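Long-range contact in peptide ABC transporter, peptide-binding protein (PDB 2D5W), which binds oligopeptides, as in its complex with a pentapeptide, and probably hands them to an ABC transporter for uptake into the cell: residues R80-I85 with N136-F141. Residues are numbered along the deposited sequence; the frame is centred on the assembly and turned at random.
Sequences RLEMDI and NFTLIF
Ile85 and Phe137 form one of five successive pairs in an antiparallel beta ladder, the central two strands of a four-stranded antiparallel sheet in a solute-binding protein. The two side chains lie side by side, and Ile85 CB sits over one face of the Phe137 ring, 3.9 Å from its centroid and offset toward the rim, a CH-pi contact. Ile85 CG2 comes within 3.5 Å of ring atom CE1 of Phe137. On the same face of the sheet, Ile85 CD1 reaches Leu139 CD1, which also meets Met83 SD at 4.1 Å. Farther along, Leu81 CD2 touches Phe141 CD1 at 3.8 Å, and the Phe141 ring turns its edge to Leu81 O. This apolar face is buried, with helix 101-112 packing on Phe137 and Leu139.

The other face is largely polar, with Ile140 among its charged and hydroxyl side chains. Arg80 runs extended from CG to NE, with CG anti to the backbone N (chi1 173°), and its guanidinium lies across Ile140, whose CG2 sits over the centre of the plane, 3.4 Å from NH2. In that same plane NE and NH2 both hydrogen-bond Glu82 OE1 in a side-on salt bridge, while NH1 forms a salt bridge with Glu142. Arg70, from the adjacent strand 69-75, bridges Glu82 OE2 and Asp84 OD1; Arg130, from strand 127-131, reaches Glu82 OE2 across strand 136-141.

Backbone hydrogen bonds join Leu81 with Phe141, Met83 with Leu139 and Ile85 with Phe137, two in each pair. Between the last two, at the non-hydrogen-bonded pair Asp84-Thr138, the hydroxyl Thr138 OG1 donates to Asp84 OD2 at 2.7 Å, approaching from above the carboxylate plane.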
loop_
_atom_site.group_PDB
_atom_site.type_symbol
_atom_site.label_atom_id
_atom_site.label_comp_id
_atom_site.label_asym_id
_atom_site.label_seq_id
_atom_site.Cartn_x
_atom_site.Cartn_y
_atom_site.Cartn_z
ATOM N N ARG A 80 21.631 16.842 -6.020
ATOM C CA ARG A 80 20.703 17.584 -5.186
ATOM C C ARG A 80 19.613 17.980 -6.171
ATOM O O ARG A 80 19.906 18.506 -7.246
ATOM C CB ARG A 80 21.361 18.845 -4.627
ATOM C CG ARG A 80 20.422 19.775 -3.866
ATOM C CD ARG A 80 21.067 21.148 -3.701
ATOM N NE ARG A 80 20.229 22.103 -2.980
ATOM C CZ ARG A 80 20.102 22.145 -1.657
ATOM N NH1 ARG A 80 20.761 21.283 -0.895
ATOM N NH2 ARG A 80 19.320 23.057 -1.095
ATOM N N LEU A 81 18.366 17.692 -5.827
ATOM C CA LEU A 81 17.253 18.057 -6.687
ATOM C C LEU A 81 16.375 19.065 -5.968
ATOM O O LEU A 81 16.012 18.861 -4.807
ATOM C CB LEU A 81 16.399 16.836 -7.043
ATOM C CG LEU A 81 15.059 17.184 -7.707
ATOM C CD1 LEU A 81 15.300 17.767 -9.094
ATOM C CD2 LEU A 81 14.185 15.943 -7.793
ATOM N N GLU A 82 16.058 20.160 -6.652
ATOM C CA GLU A 82 15.168 21.177 -6.102
ATOM C C GLU A 82 13.958 21.218 -7.021
ATOM O O GLU A 82 14.091 21.221 -8.246
ATOM C CB GLU A 82 15.849 22.548 -6.037
ATOM C CG GLU A 82 16.959 22.616 -4.997
ATOM C CD GLU A 82 17.364 24.035 -4.644
ATOM O OE1 GLU A 82 18.255 24.195 -3.782
ATOM O OE2 GLU A 82 16.795 24.988 -5.220
ATOM N N MET A 83 12.777 21.236 -6.415
ATOM C CA MET A 83 11.526 21.238 -7.155
ATOM C C MET A 83 10.609 22.366 -6.687
ATOM O O MET A 83 10.103 22.332 -5.564
ATOM C CB MET A 83 10.841 19.890 -6.948
ATOM C CG MET A 83 9.469 19.768 -7.558
ATOM S SD MET A 83 8.698 18.241 -7.019
ATOM C CE MET A 83 9.616 17.137 -7.982
ATOM N N ASP A 84 10.395 23.356 -7.551
ATOM C CA ASP A 84 9.550 24.507 -7.227
ATOM C C ASP A 84 8.081 24.245 -7.520
ATOM O O ASP A 84 7.704 23.962 -8.659
ATOM C CB ASP A 84 9.971 25.736 -8.034
ATOM C CG ASP A 84 11.373 26.211 -7.714
ATOM O OD1 ASP A 84 11.906 27.007 -8.517
ATOM O OD2 ASP A 84 11.937 25.811 -6.676
ATOM N N ILE A 85 7.254 24.371 -6.490
ATOM C CA ILE A 85 5.820 24.166 -6.622
ATOM C C ILE A 85 5.077 25.438 -6.241
ATOM O O ILE A 85 5.418 26.089 -5.254
ATOM C CB ILE A 85 5.344 23.019 -5.704
ATOM C CG1 ILE A 85 6.031 21.718 -6.120
ATOM C CG2 ILE A 85 3.820 22.892 -5.761
ATOM C CD1 ILE A 85 5.685 20.525 -5.261
ATOM N N ASN A 136 4.335 29.643 -2.674
ATOM C CA ASN A 136 5.499 29.129 -3.384
ATOM C C ASN A 136 6.447 28.429 -2.429
ATOM O O ASN A 136 6.846 28.997 -1.408
ATOM C CB ASN A 136 6.250 30.264 -4.087
ATOM C CG ASN A 136 5.613 30.666 -5.396
ATOM O OD1 ASN A 136 5.593 29.891 -6.351
ATOM N ND2 ASN A 136 5.090 31.886 -5.452
ATOM N N PHE A 137 6.784 27.180 -2.746
ATOM C CA PHE A 137 7.732 26.427 -1.940
ATOM C C PHE A 137 8.599 25.551 -2.830
ATOM O O PHE A 137 8.278 25.314 -3.998
ATOM C CB PHE A 137 7.033 25.576 -0.866
ATOM C CG PHE A 137 6.192 24.448 -1.404
ATOM C CD1 PHE A 137 4.902 24.677 -1.878
ATOM C CD2 PHE A 137 6.673 23.143 -1.380
ATOM C CE1 PHE A 137 4.105 23.618 -2.312
ATOM C CE2 PHE A 137 5.887 22.080 -1.812
ATOM C CZ PHE A 137 4.601 22.317 -2.276
ATOM N N THR A 138 9.705 25.082 -2.267
ATOM C CA THR A 138 10.636 24.242 -3.000
ATOM C C THR A 138 10.961 22.996 -2.198
ATOM O O THR A 138 11.313 23.078 -1.022
ATOM C CB THR A 138 11.954 24.996 -3.279
ATOM O OG1 THR A 138 11.675 26.177 -4.040
ATOM C CG2 THR A 138 12.926 24.121 -4.055
ATOM N N LEU A 139 10.816 21.839 -2.832
ATOM C CA LEU A 139 11.150 20.583 -2.178
ATOM C C LEU A 139 12.604 20.306 -2.548
ATOM O O LEU A 139 12.995 20.449 -3.710
ATOM C CB LEU A 139 10.243 19.455 -2.676
ATOM C CG LEU A 139 8.763 19.600 -2.302
ATOM C CD1 LEU A 139 7.961 18.485 -2.951
ATOM C CD2 LEU A 139 8.601 19.564 -0.788
ATOM N N ILE A 140 13.400 19.929 -1.555
ATOM C CA ILE A 140 14.817 19.663 -1.760
ATOM C C ILE A 140 15.154 18.222 -1.411
ATOM O O ILE A 140 14.963 17.790 -0.275
ATOM C CB ILE A 140 15.674 20.597 -0.877
ATOM C CG1 ILE A 140 15.279 22.056 -1.126
ATOM C CG2 ILE A 140 17.155 20.389 -1.177
ATOM C CD1 ILE A 140 15.859 23.030 -0.117
ATOM N N PHE A 141 15.656 17.483 -2.396
ATOM C CA PHE A 141 16.032 16.087 -2.196
ATOM C C PHE A 141 17.546 15.968 -2.322
ATOM O O PHE A 141 18.113 16.278 -3.371
ATOM C CB PHE A 141 15.386 15.181 -3.251
ATOM C CG PHE A 141 13.901 15.375 -3.412
ATOM C CD1 PHE A 141 13.398 16.487 -4.079
ATOM C CD2 PHE A 141 13.007 14.431 -2.918
ATOM C CE1 PHE A 141 12.025 16.659 -4.255
ATOM C CE2 PHE A 141 11.629 14.593 -3.089
ATOM C CZ PHE A 141 11.140 15.708 -3.757
HETATM O O HOH W 1 7.683 27.747 -6.283
#